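Side-chain contacts in homoserine kinase (PDB 4P52), which probably phosphorylates the side-chain hydroxyl of homoserine with ATP to give O-phosphohomoserine, a step towards threonine, as a GHMP-family kinase: residues Y194-H199 with Q303-G308; L277-S282 with P286-L291. All coordinates share one frame; numbering follows the deposited sequence.

Interaction 1: Y194-H199 with Q303-G308; sequences YATIIH and QAMKKG
T196 and I198, two residues apart on strand 194-199, turn their side chains to the same helix segment and close on M305, deposited as selenomethionine. The contact is almost wholly apolar. The CG2 methyl of I198 lies 3.8 Å from SE of M305, the two side chains running past each other in opposite directions. A bend at the last torsion of M305 (chi3 -66°) then turns CE towards T196, where it meets CB and the CG2 methyl. The other branch of I198 reaches the helix backbone instead: CG1 stands anti to the backbone N (chi1 -173°), and CD1 comes to 3.5 Å from CA of K306. Next to it the aliphatic root of K306 adds a looser touch, CB to I198 CD1 at 4.2 Å.

Polar groups bond away from this interface. OG1 of T196 is hydrogen-bonded to the carbonyl of A298, about two turns before M305 on the same helix, while NZ of K306 makes a weak bond to OG of S316.

The axes of these two segments run nearly parallel, 17° apart, as helix 295-310 packs on one face of the antiparallel sheet in the ferredoxin-like C-terminal domain. With no hydrogen bond between 194-199 and 303-308, fit and water exclusion probably do most of the holding, helped by T196 bonding to A298.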
loop_
_atom_site.group_PDB
_atom_site.type_symbol
_atom_site.label_atom_id
_atom_site.label_comp_id
_atom_site.label_asym_id
_atom_site.label_seq_id
_atom_site.Cartn_x
_atom_site.Cartn_y
_atom_site.Cartn_z
ATOM N N TYR A 194 -1.727 20.347 -3.163
ATOM C CA TYR A 194 -2.602 21.158 -2.321
ATOM C C TYR A 194 -3.809 20.363 -1.907
ATOM O O TYR A 194 -4.286 19.478 -2.644
ATOM C CB TYR A 194 -3.080 22.378 -3.079
ATOM C CG TYR A 194 -2.055 23.459 -3.174
ATOM C CD1 TYR A 194 -1.015 23.368 -4.097
ATOM C CD2 TYR A 194 -2.131 24.591 -2.338
ATOM C CE1 TYR A 194 -0.078 24.363 -4.192
ATOM C CE2 TYR A 194 -1.185 25.596 -2.419
ATOM C CZ TYR A 194 -0.166 25.460 -3.349
ATOM O OH TYR A 194 0.782 26.423 -3.446
ATOM N N ALA A 195 -4.280 20.675 -0.708
ATOM C CA ALA A 195 -5.481 20.092 -0.148
ATOM C C ALA A 195 -6.521 21.208 0.053
ATOM O O ALA A 195 -6.218 22.268 0.651
ATOM C CB ALA A 195 -5.153 19.454 1.167
ATOM N N THR A 196 -7.720 20.992 -0.489
ATOM C CA THR A 196 -8.831 21.861 -0.210
ATOM C C THR A 196 -9.722 21.092 0.730
ATOM O O THR A 196 -10.141 19.984 0.399
ATOM C CB THR A 196 -9.609 22.241 -1.479
ATOM O OG1 THR A 196 -8.708 22.799 -2.443
ATOM C CG2 THR A 196 -10.663 23.285 -1.144
ATOM N N ILE A 197 -9.976 21.671 1.908
ATOM C CA ILE A 197 -10.908 21.127 2.899
ATOM C C ILE A 197 -12.182 21.976 2.908
ATOM O O ILE A 197 -12.115 23.213 2.983
ATOM C CB ILE A 197 -10.370 21.205 4.358
ATOM C CG1 ILE A 197 -9.011 20.535 4.555
ATOM C CG2 ILE A 197 -11.337 20.539 5.319
ATOM C CD1 ILE A 197 -8.839 19.279 3.766
ATOM N N ILE A 198 -13.333 21.317 2.830
ATOM C CA ILE A 198 -14.600 21.977 3.081
ATOM C C ILE A 198 -15.301 21.331 4.282
ATOM O O ILE A 198 -15.467 20.088 4.354
ATOM C CB ILE A 198 -15.512 22.047 1.834
ATOM C CG1 ILE A 198 -16.739 22.912 2.136
ATOM C CG2 ILE A 198 -15.882 20.670 1.285
ATOM C CD1 ILE A 198 -17.307 23.565 0.889
ATOM N N HIS A 199 -15.688 22.181 5.230
ATOM C CA HIS A 199 -16.410 21.725 6.372
ATOM C C HIS A 199 -17.842 22.280 6.381
ATOM O O HIS A 199 -18.038 23.468 6.655
ATOM C CB HIS A 199 -15.701 22.108 7.652
ATOM C CG HIS A 199 -16.540 21.876 8.856
ATOM N ND1 HIS A 199 -17.074 22.913 9.600
ATOM C CD2 HIS A 199 -17.042 20.731 9.376
ATOM C CE1 HIS A 199 -17.836 22.408 10.554
ATOM N NE2 HIS A 199 -17.825 21.086 10.448
ATOM N N GLN A 303 -14.206 26.723 -4.291
ATOM C CA GLN A 303 -15.373 27.453 -4.755
ATOM C C GLN A 303 -16.488 26.566 -5.298
ATOM O O GLN A 303 -17.675 26.875 -5.101
ATOM C CB GLN A 303 -15.003 28.562 -5.746
ATOM C CG GLN A 303 -14.452 29.819 -5.068
ATOM C CD GLN A 303 -15.167 30.169 -3.725
ATOM O OE1 GLN A 303 -14.756 29.699 -2.620
ATOM N NE2 GLN A 303 -16.251 30.982 -3.813
ATOM N N ALA A 304 -16.135 25.477 -5.972
ATOM C CA ALA A 304 -17.163 24.593 -6.528
ATOM C C ALA A 304 -17.816 23.695 -5.457
ATOM O O ALA A 304 -19.017 23.401 -5.518
ATOM C CB ALA A 304 -16.608 23.773 -7.685
HETATM N N MSE A 305 -17.033 23.284 -4.465
HETATM C CA MSE A 305 -17.569 22.532 -3.338
HETATM C C MSE A 305 -18.483 23.420 -2.508
HETATM O O MSE A 305 -19.598 23.010 -2.178
HETATM C CB MSE A 305 -16.472 21.880 -2.512
HETATM C CG MSE A 305 -15.689 20.840 -3.310
HETATM SE SE MSE A 305 -14.434 19.852 -2.112
HETATM C CE MSE A 305 -13.157 21.250 -1.576
ATOM N N LYS A 306 -18.042 24.639 -2.187
ATOM C CA LYS A 306 -18.904 25.625 -1.519
ATOM C C LYS A 306 -20.239 25.802 -2.247
ATOM O O LYS A 306 -21.300 25.861 -1.619
ATOM C CB LYS A 306 -18.201 26.979 -1.384
ATOM C CG LYS A 306 -19.102 28.125 -0.913
ATOM C CD LYS A 306 -18.380 29.469 -0.816
ATOM C CE LYS A 306 -17.258 29.461 0.227
ATOM N NZ LYS A 306 -17.642 29.086 1.633
ATOM N N LYS A 307 -20.188 25.862 -3.568
ATOM C CA LYS A 307 -21.387 26.074 -4.357
ATOM C C LYS A 307 -22.321 24.851 -4.266
ATOM O O LYS A 307 -23.548 24.998 -4.292
ATOM C CB LYS A 307 -20.983 26.398 -5.795
ATOM C CG LYS A 307 -22.092 26.881 -6.689
ATOM C CD LYS A 307 -21.898 26.410 -8.125
ATOM C CE LYS A 307 -22.726 27.243 -9.110
ATOM N NZ LYS A 307 -22.704 26.702 -10.501
ATOM N N GLY A 308 -21.743 23.649 -4.142
ATOM C CA GLY A 308 -22.518 22.426 -3.876
ATOM C C GLY A 308 -23.291 22.486 -2.560
ATOM O O GLY A 308 -24.473 22.194 -2.531
#

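Interaction 2: L277-S282 with P286-L291; sequences LGCSIS and PSIFAL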
loop_
_atom_site.group_PDB
_atom_site.type_symbol
_atom_site.label_atom_id
_atom_site.label_comp_id
_atom_site.label_asym_id
_atom_site.label_seq_id
_atom_site.Cartn_x
_atom_site.Cartn_y
_atom_site.Cartn_z
ATOM N N LEU A 277 -7.503 16.127 -8.299
ATOM C CA LEU A 277 -6.871 14.825 -8.495
ATOM C C LEU A 277 -7.793 13.741 -8.018
ATOM O O LEU A 277 -7.952 12.682 -8.654
ATOM C CB LEU A 277 -5.606 14.735 -7.669
ATOM C CG LEU A 277 -4.339 15.270 -8.314
ATOM C CD1 LEU A 277 -3.154 14.836 -7.465
ATOM C CD2 LEU A 277 -4.262 14.745 -9.749
ATOM N N GLY A 278 -8.399 14.017 -6.868
ATOM C CA GLY A 278 -9.284 13.080 -6.231
ATOM C C GLY A 278 -9.883 13.779 -5.039
ATOM O O GLY A 278 -9.414 14.851 -4.616
ATOM N N CYS A 279 -10.912 13.158 -4.475
ATOM C CA CYS A 279 -11.725 13.810 -3.493
ATOM C C CYS A 279 -12.425 12.749 -2.678
ATOM O O CYS A 279 -12.992 11.824 -3.249
ATOM C CB CYS A 279 -12.738 14.707 -4.210
ATOM S SG CYS A 279 -14.005 15.359 -3.106
ATOM N N SER A 280 -12.376 12.882 -1.352
ATOM C CA SER A 280 -13.088 11.973 -0.468
ATOM C C SER A 280 -13.459 12.557 0.899
ATOM O O SER A 280 -13.249 13.742 1.166
ATOM C CB SER A 280 -12.296 10.669 -0.273
ATOM O OG SER A 280 -13.187 9.614 0.174
ATOM N N ILE A 281 -14.014 11.719 1.768
ATOM C CA ILE A 281 -14.365 12.139 3.111
ATOM C C ILE A 281 -13.109 12.350 3.921
ATOM O O ILE A 281 -12.208 11.539 3.853
ATOM C CB ILE A 281 -15.232 11.084 3.809
ATOM C CG1 ILE A 281 -16.525 10.867 3.010
ATOM C CG2 ILE A 281 -15.525 11.469 5.277
ATOM C CD1 ILE A 281 -17.237 9.565 3.343
ATOM N N SER A 282 -13.053 13.418 4.706
ATOM C CA SER A 282 -11.928 13.599 5.602
ATOM C C SER A 282 -12.216 12.914 6.917
ATOM O O SER A 282 -13.235 13.212 7.557
ATOM C CB SER A 282 -11.697 15.077 5.831
ATOM O OG SER A 282 -10.695 15.244 6.814
ATOM N N PRO A 286 -18.258 15.110 8.753
ATOM C CA PRO A 286 -18.753 15.382 7.380
ATOM C C PRO A 286 -17.813 16.193 6.458
ATOM O O PRO A 286 -18.164 16.411 5.278
ATOM C CB PRO A 286 -20.019 16.182 7.619
ATOM C CG PRO A 286 -19.752 16.896 8.903
ATOM C CD PRO A 286 -18.923 15.961 9.754
ATOM N N SER A 287 -16.647 16.622 6.954
ATOM C CA SER A 287 -15.678 17.310 6.080
ATOM C C SER A 287 -15.184 16.467 4.923
ATOM O O SER A 287 -15.053 15.234 5.030
ATOM C CB SER A 287 -14.488 17.846 6.867
ATOM O OG SER A 287 -14.946 18.874 7.727
ATOM N N ILE A 288 -14.891 17.159 3.828
ATOM C CA ILE A 288 -14.506 16.564 2.573
ATOM C C ILE A 288 -13.236 17.256 2.114
ATOM O O ILE A 288 -13.082 18.466 2.294
ATOM C CB ILE A 288 -15.609 16.796 1.522
ATOM C CG1 ILE A 288 -16.919 16.170 2.025
ATOM C CG2 ILE A 288 -15.226 16.220 0.162
ATOM C CD1 ILE A 288 -18.105 16.401 1.124
ATOM N N PHE A 289 -12.313 16.503 1.524
ATOM C CA PHE A 289 -11.078 17.121 1.044
ATOM C C PHE A 289 -10.868 16.762 -0.410
ATOM O O PHE A 289 -11.335 15.703 -0.887
ATOM C CB PHE A 289 -9.857 16.688 1.870
ATOM C CG PHE A 289 -9.412 15.298 1.566
ATOM C CD1 PHE A 289 -10.114 14.203 2.068
ATOM C CD2 PHE A 289 -8.314 15.079 0.746
ATOM C CE1 PHE A 289 -9.722 12.904 1.744
ATOM C CE2 PHE A 289 -7.917 13.782 0.416
ATOM C CZ PHE A 289 -8.624 12.694 0.906
ATOM N N ALA A 290 -10.137 17.625 -1.100
ATOM C CA ALA A 290 -9.755 17.330 -2.472
ATOM C C ALA A 290 -8.265 17.614 -2.602
ATOM O O ALA A 290 -7.727 18.469 -1.870
ATOM C CB ALA A 290 -10.567 18.163 -3.460
ATOM N N LEU A 291 -7.594 16.890 -3.501
ATOM C CA LEU A 291 -6.201 17.163 -3.745
ATOM C C LEU A 291 -6.082 17.751 -5.126
ATOM O O LEU A 291 -6.848 17.387 -6.027
ATOM C CB LEU A 291 -5.346 15.902 -3.561
ATOM C CG LEU A 291 -5.329 15.252 -2.151
ATOM C CD1 LEU A 291 -4.459 14.013 -2.164
ATOM C CD2 LEU A 291 -4.816 16.187 -1.075
#
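F289 carries CG between its own backbone N and carbonyl carbon (chi1 75°), which folds the ring back across S280 and I281 of the neighbouring strand. S280 N sits 4.1 Å above one ring face, offset toward the rim, while the carbonyl of I281 meets the ring edge, its O 3.5 Å from CE1. In C279, SG stands anti to the backbone N (chi1 170°) and packs 3.6 Å from CG2 of I288, on the sheet face where the CB atoms of C279 and A290 also meet.

Backbone bonds join the two strands. S280 and F289 form a hydrogen-bonded antiparallel pair, F289 N giving to S280 O at 2.9 Å and S280 N returning a bond to F289 O. Together the strands make a β hairpin whose glycine-rich turn matches the third conserved motif of GHMP kinases, a segment that lies close to the active site in relatives. At the mouth of that turn S282 N donates to S287 O over 2.7 Å.

Cutting F289 back to an alanine is likely to leave a gap beside S280 and I281 and to deprive V35 and M248 of a packing partner. The serine hydroxyls bond outward: S280 OG to E254, S282 OG to the carbonyl of G117 and S287 OG to that of S116.

Both contacts are mainly buried and involve one four-stranded antiparallel sheet, ordered 278-281, 288-292, 194-200, 316-322, the layout of the ferredoxin-like C-terminal half of GHMP kinases. Interaction 2 pairs an outer strand with its neighbour, so backbone hydrogen bonds dominate; interaction 1 lays helix 295-310 on a sheet face, so side chains do the work, with K306 partly exposed at its margin. Their centres lie about 8 Å apart. Strand 194-200 joins them: T196 O and I198 N probably bond to A290 N and I288 O. While T196 and I198 face the helix, I197 points away from it and packs on F289.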